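Local structure of catalase (Exiguobacterium oxidotolerans, 2J2M) at residues A[88-93]-A[115-120]. The protein catalyses the breakdown of hydrogen peroxide to water and oxygen at an iron protoporphyrin IX (haem) group. Residues are numbered along the deposited sequence; the frame is centred on the assembly and turned at random.
Sequences VPVFAR and VKFYTE. With HEM (protoporphyrin IX containing Fe), chain E.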
ATOM      1  N   VAL A  88      21.558 -23.665 -16.735  1.00 14.08           N
ATOM      2  CA  VAL A  88      20.720 -23.068 -15.717  1.00 13.34           C
ATOM      3  C   VAL A  88      19.665 -22.182 -16.359  1.00 12.34           C
ATOM      4  O   VAL A  88      19.977 -21.377 -17.245  1.00 12.35           O
ATOM      5  CB  VAL A  88      21.560 -22.365 -14.577  1.00 13.46           C
ATOM      6  CG1 VAL A  88      22.919 -21.942 -15.069  1.00 15.16           C
ATOM      7  CG2 VAL A  88      20.822 -21.204 -13.961  1.00 13.19           C
ATOM      8  N   PRO A  89      18.398 -22.339 -15.924  1.00 11.30           N
ATOM      9  CA  PRO A  89      17.368 -21.451 -16.476  1.00 10.68           C
ATOM     10  C   PRO A  89      17.714 -20.021 -16.040  1.00 10.32           C
ATOM     11  O   PRO A  89      18.190 -19.825 -14.914  1.00  9.95           O
ATOM     12  CB  PRO A  89      16.065 -21.926 -15.809  1.00 11.06           C
ATOM     13  CG  PRO A  89      16.404 -23.244 -15.095  1.00 10.71           C
ATOM     14  CD  PRO A  89      17.886 -23.287 -14.919  1.00 10.57           C
ATOM     15  N   VAL A  90      17.529 -19.067 -16.953  1.00  9.08           N
ATOM     16  CA  VAL A  90      17.655 -17.648 -16.675  1.00  8.25           C
ATOM     17  C   VAL A  90      16.423 -16.878 -17.184  1.00  8.10           C
ATOM     18  O   VAL A  90      15.741 -17.288 -18.147  1.00  6.69           O
ATOM     19  CB  VAL A  90      18.941 -17.000 -17.304  1.00  8.04           C
ATOM     20  CG1 VAL A  90      20.220 -17.631 -16.757  1.00  8.38           C
ATOM     21  CG2 VAL A  90      18.919 -17.066 -18.828  1.00  7.72           C
ATOM     22  N   PHE A  91      16.149 -15.765 -16.506  1.00  7.74           N
ATOM     23  CA  PHE A  91      15.240 -14.747 -17.032  1.00  7.73           C
ATOM     24  C   PHE A  91      16.039 -13.438 -17.129  1.00  7.08           C
ATOM     25  O   PHE A  91      16.766 -13.078 -16.214  1.00  6.92           O
ATOM     26  CB  PHE A  91      13.979 -14.608 -16.158  1.00  6.98           C
ATOM     27  CG  PHE A  91      12.967 -13.616 -16.702  1.00  8.43           C
ATOM     28  CD1 PHE A  91      12.161 -13.944 -17.795  1.00  7.07           C
ATOM     29  CD2 PHE A  91      12.826 -12.360 -16.134  1.00  7.70           C
ATOM     30  CE1 PHE A  91      11.245 -13.054 -18.295  1.00  5.61           C
ATOM     31  CE2 PHE A  91      11.885 -11.445 -16.640  1.00  8.93           C
ATOM     32  CZ  PHE A  91      11.100 -11.795 -17.729  1.00  5.78           C
ATOM     33  N   ALA A  92      15.946 -12.770 -18.267  1.00  7.34           N
ATOM     34  CA  ALA A  92      16.715 -11.554 -18.494  1.00  7.28           C
ATOM     35  C   ALA A  92      15.814 -10.357 -18.729  1.00  6.76           C
ATOM     36  O   ALA A  92      14.694 -10.511 -19.219  1.00  7.95           O
ATOM     37  CB  ALA A  92      17.674 -11.739 -19.664  1.00  6.72           C
ATOM     38  N   ARG A  93      16.295  -9.178 -18.357  1.00  5.55           N
ATOM     39  CA  ARG A  93      15.578  -7.925 -18.595  1.00  5.22           C
ATOM     40  C   ARG A  93      16.590  -6.863 -19.002  1.00  4.44           C
ATOM     41  O   ARG A  93      17.580  -6.645 -18.308  1.00  4.38           O
ATOM     42  CB  ARG A  93      14.763  -7.452 -17.362  1.00  4.80           C
ATOM     43  CG  ARG A  93      13.978  -6.138 -17.603  1.00  6.10           C
ATOM     44  CD  ARG A  93      12.969  -5.792 -16.492  1.00  5.84           C
ATOM     45  NE  ARG A  93      12.070  -4.648 -16.789  1.00  6.39           N
ATOM     46  CZ  ARG A  93      12.402  -3.348 -16.698  1.00  5.85           C
ATOM     47  NH1 ARG A  93      13.653  -2.993 -16.364  1.00  4.01           N
ATOM     48  NH2 ARG A  93      11.492  -2.397 -16.957  1.00  2.00           N
ATOM     49  N   VAL A 115      20.208 -10.334 -15.457  1.00  5.97           N
ATOM     50  CA  VAL A 115      20.019 -11.782 -15.626  1.00  6.32           C
ATOM     51  C   VAL A 115      19.867 -12.494 -14.269  1.00  6.46           C
ATOM     52  O   VAL A 115      20.776 -12.468 -13.433  1.00  6.02           O
ATOM     53  CB  VAL A 115      21.154 -12.426 -16.463  1.00  5.94           C
ATOM     54  CG1 VAL A 115      20.941 -13.942 -16.600  1.00  7.12           C
ATOM     55  CG2 VAL A 115      21.210 -11.795 -17.833  1.00  5.42           C
ATOM     56  N   LYS A 116      18.694 -13.100 -14.073  1.00  6.88           N
ATOM     57  CA  LYS A 116      18.379 -13.928 -12.900  1.00  7.33           C
ATOM     58  C   LYS A 116      18.655 -15.394 -13.239  1.00  7.38           C
ATOM     59  O   LYS A 116      18.086 -15.938 -14.209  1.00  7.22           O
ATOM     60  CB  LYS A 116      16.896 -13.761 -12.492  1.00  7.22           C
ATOM     61  CG  LYS A 116      16.455 -14.558 -11.238  1.00  7.68           C
ATOM     62  CD  LYS A 116      14.986 -14.289 -10.799  1.00  7.58           C
ATOM     63  CE  LYS A 116      14.756 -12.875 -10.271  1.00  7.24           C
ATOM     64  NZ  LYS A 116      15.748 -12.486  -9.227  1.00  7.25           N
ATOM     65  N   PHE A 117      19.533 -16.014 -12.446  1.00  8.11           N
ATOM     66  CA  PHE A 117      19.956 -17.411 -12.632  1.00  8.11           C
ATOM     67  C   PHE A 117      19.281 -18.203 -11.556  1.00  9.01           C
ATOM     68  O   PHE A 117      19.518 -17.958 -10.380  1.00  9.58           O
ATOM     69  CB  PHE A 117      21.469 -17.586 -12.448  1.00  7.16           C
ATOM     70  CG  PHE A 117      22.302 -16.924 -13.504  1.00  6.32           C
ATOM     71  CD1 PHE A 117      22.375 -15.531 -13.594  1.00  5.29           C
ATOM     72  CD2 PHE A 117      23.061 -17.698 -14.388  1.00  4.99           C
ATOM     73  CE1 PHE A 117      23.200 -14.921 -14.576  1.00  4.26           C
ATOM     74  CE2 PHE A 117      23.862 -17.114 -15.357  1.00  2.11           C
ATOM     75  CZ  PHE A 117      23.925 -15.717 -15.459  1.00  4.27           C
ATOM     76  N   TYR A 118      18.438 -19.148 -11.954  1.00  9.70           N
ATOM     77  CA  TYR A 118      17.722 -19.972 -11.003  1.00  9.77           C
ATOM     78  C   TYR A 118      18.548 -21.196 -10.789  1.00 10.56           C
ATOM     79  O   TYR A 118      18.369 -22.192 -11.456  1.00 10.66           O
ATOM     80  CB  TYR A 118      16.348 -20.339 -11.530  1.00  9.54           C
ATOM     81  CG  TYR A 118      15.460 -19.157 -11.903  1.00  9.32           C
ATOM     82  CD1 TYR A 118      15.503 -18.605 -13.189  1.00 10.64           C
ATOM     83  CD2 TYR A 118      14.552 -18.614 -10.985  1.00  7.14           C
ATOM     84  CE1 TYR A 118      14.669 -17.533 -13.556  1.00  8.99           C
ATOM     85  CE2 TYR A 118      13.698 -17.578 -11.343  1.00  8.14           C
ATOM     86  CZ  TYR A 118      13.771 -17.029 -12.627  1.00 10.28           C
ATOM     87  OH  TYR A 118      12.934 -15.982 -12.991  1.00 12.36           O
ATOM     88  N   THR A 119      19.474 -21.081  -9.847  1.00 12.00           N
ATOM     89  CA  THR A 119      20.500 -22.085  -9.538  1.00 13.27           C
ATOM     90  C   THR A 119      20.058 -23.156  -8.514  1.00 13.21           C
ATOM     91  O   THR A 119      19.154 -22.924  -7.724  1.00 13.04           O
ATOM     92  CB  THR A 119      21.722 -21.315  -8.975  1.00 13.24           C
ATOM     93  OG1 THR A 119      22.547 -20.862 -10.062  1.00 15.82           O
ATOM     94  CG2 THR A 119      22.523 -22.133  -8.020  1.00 11.36           C
ATOM     95  N   GLU A 120      20.728 -24.305  -8.510  1.00 13.74           N
ATOM     96  CA  GLU A 120      20.466 -25.354  -7.496  1.00 14.96           C
ATOM     97  C   GLU A 120      20.739 -24.922  -6.022  1.00 13.47           C
ATOM     98  O   GLU A 120      20.149 -25.471  -5.096  1.00 12.92           O
ATOM     99  CB  GLU A 120      21.184 -26.669  -7.866  1.00 15.40           C
ATOM    100  CG  GLU A 120      20.428 -27.920  -7.366  1.00 21.82           C
ATOM    101  CD  GLU A 120      20.467 -29.110  -8.346  1.00 28.43           C
ATOM    102  OE1 GLU A 120      21.528 -29.785  -8.431  1.00 32.10           O
ATOM    103  OE2 GLU A 120      19.436 -29.379  -9.018  1.00 29.06           O
TER
HETATM  104  CHA HEM E 501      17.449  -0.488 -11.344  1.00  3.98           C
HETATM  105  CHB HEM E 501      21.939  -0.940 -13.205  1.00  6.34           C
HETATM  106  CHC HEM E 501      23.613   1.939  -9.714  1.00  6.29           C
HETATM  107  CHD HEM E 501      19.334   1.835  -7.492  1.00  4.88           C
HETATM  108  C1A HEM E 501      18.518  -0.904 -12.134  1.00  6.13           C
HETATM  109  C2A HEM E 501      18.478  -1.844 -13.251  1.00  5.62           C
HETATM  110  C3A HEM E 501      19.726  -1.965 -13.764  1.00  4.93           C
HETATM  111  C4A HEM E 501      20.591  -1.107 -12.998  1.00  5.13           C
HETATM  112  CMA HEM E 501      20.201  -2.842 -14.948  1.00  2.00           C
HETATM  113  CAA HEM E 501      17.188  -2.549 -13.745  1.00  5.83           C
HETATM  114  CBA HEM E 501      16.961  -3.919 -13.101  1.00  5.01           C
HETATM  115  CGA HEM E 501      15.711  -4.490 -13.732  1.00  5.17           C
HETATM  116  O1A HEM E 501      14.671  -4.628 -13.034  1.00  5.66           O
HETATM  117  O2A HEM E 501      15.749  -4.787 -14.957  1.00  6.18           O
HETATM  118  C1B HEM E 501      22.804  -0.256 -12.392  1.00  5.89           C
HETATM  119  C2B HEM E 501      24.257  -0.290 -12.445  1.00  7.89           C
HETATM  120  C3B HEM E 501      24.693   0.515 -11.476  1.00  7.84           C
HETATM  121  C4B HEM E 501      23.553   1.071 -10.789  1.00  6.94           C
HETATM  122  CMB HEM E 501      25.137  -1.138 -13.406  1.00  5.61           C
HETATM  123  CAB HEM E 501      26.152   0.792 -11.077  1.00 10.47           C
HETATM  124  CBB HEM E 501      27.104   0.978 -11.986  1.00 15.44           C
HETATM  125  C1C HEM E 501      22.656   2.101  -8.748  1.00  5.11           C
HETATM  126  C2C HEM E 501      22.831   2.683  -7.431  1.00  6.55           C
HETATM  127  C3C HEM E 501      21.627   2.632  -6.828  1.00  6.58           C
HETATM  128  C4C HEM E 501      20.669   2.034  -7.743  1.00  5.68           C
HETATM  129  CMC HEM E 501      24.161   3.218  -6.820  1.00  4.58           C
HETATM  130  CAC HEM E 501      21.250   3.143  -5.417  1.00  7.14           C
HETATM  131  CBC HEM E 501      21.572   2.458  -4.314  1.00 10.79           C
HETATM  132  C1D HEM E 501      18.399   1.238  -8.308  1.00  4.94           C
HETATM  133  C2D HEM E 501      16.997   1.074  -7.979  1.00  4.20           C
HETATM  134  C3D HEM E 501      16.408   0.334  -9.180  1.00  4.31           C
HETATM  135  C4D HEM E 501      17.512   0.133 -10.112  1.00  5.10           C
HETATM  136  CMD HEM E 501      16.275   1.508  -6.659  1.00  4.43           C
HETATM  137  CAD HEM E 501      14.950  -0.122  -9.370  1.00  4.17           C
HETATM  138  CBD HEM E 501      14.910  -1.632  -9.120  1.00  4.86           C
HETATM  139  CGD HEM E 501      13.495  -2.154  -8.960  1.00  5.99           C
HETATM  140  O1D HEM E 501      12.498  -1.369  -8.832  1.00  6.14           O
HETATM  141  O2D HEM E 501      13.365  -3.397  -8.940  1.00  4.56           O
HETATM  142  NA  HEM E 501      19.833  -0.488 -12.017  1.00  6.43           N
HETATM  143  NB  HEM E 501      22.408   0.586 -11.376  1.00  5.79           N
HETATM  144  NC  HEM E 501      21.334   1.716  -8.895  1.00  6.39           N
HETATM  145  ND  HEM E 501      18.653   0.671  -9.547  1.00  5.69           N
HETATM  146 FE   HEM E 501      20.592   0.371 -10.295  1.00  6.69          FE
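Tyr-118 turns the edge of its ring to the backbone of strand 88-93, and its side chain, followed outward from CB, maps one face of this antiparallel pair. CB sits 3.9 Å from Pro-89 O, the same carbonyl that accepts a nearly straight hydrogen bond from Tyr-118 N (3.0 Å, 172°). With CG anti to the carbonyl carbon (chi1 -57°), the ring extends along the partner strand edge-on: CD1 comes to 3.4 Å from Pro-89 O, and CE1 lies beside Phe-91 N. These meetings are at the ring's edge, whereas CG of Lys-116 rests over one of its faces. At the tip, OH passes 3.6 Å from Phe-91 CB and ends in a hydrogen bond with the carbonyl oxygen of Ile-356. Next to the ring, Phe-91 and Lys-116 form a hydrogen-bonded pair, each N-H meeting the other's carbonyl; the bond from Phe-91 N is the more bent. Lys-116 then bends away to a salt bridge with Asp-125.

On the other face the contact is apolar. Val-90 and Phe-117 form a non-hydrogen-bonded pair with side chains pointing the same way, and Val-90 CG1 makes a CH-pi contact over the phenyl face, 3.9 Å from the Phe-117 ring centroid. Val-115 CG1 packs against Val-90 CB, and Met-297 of strand 292-302 touches both valines, as expected inside the curled antiparallel sheet at the core of the catalase fold.

Further along the same strand, Arg-93, extended from CG to NE, donates from NH1 to propionate oxygen O2A of HEM (3.1 Å). The chemistry thus divides by face: Val-90, Val-115 and Phe-117 make one side apolar, Tyr-118 OH and Lys-116 NZ find partners beyond the pair on the other, and Arg-93 contributes a positive charge that would be expected to help balance the propionate.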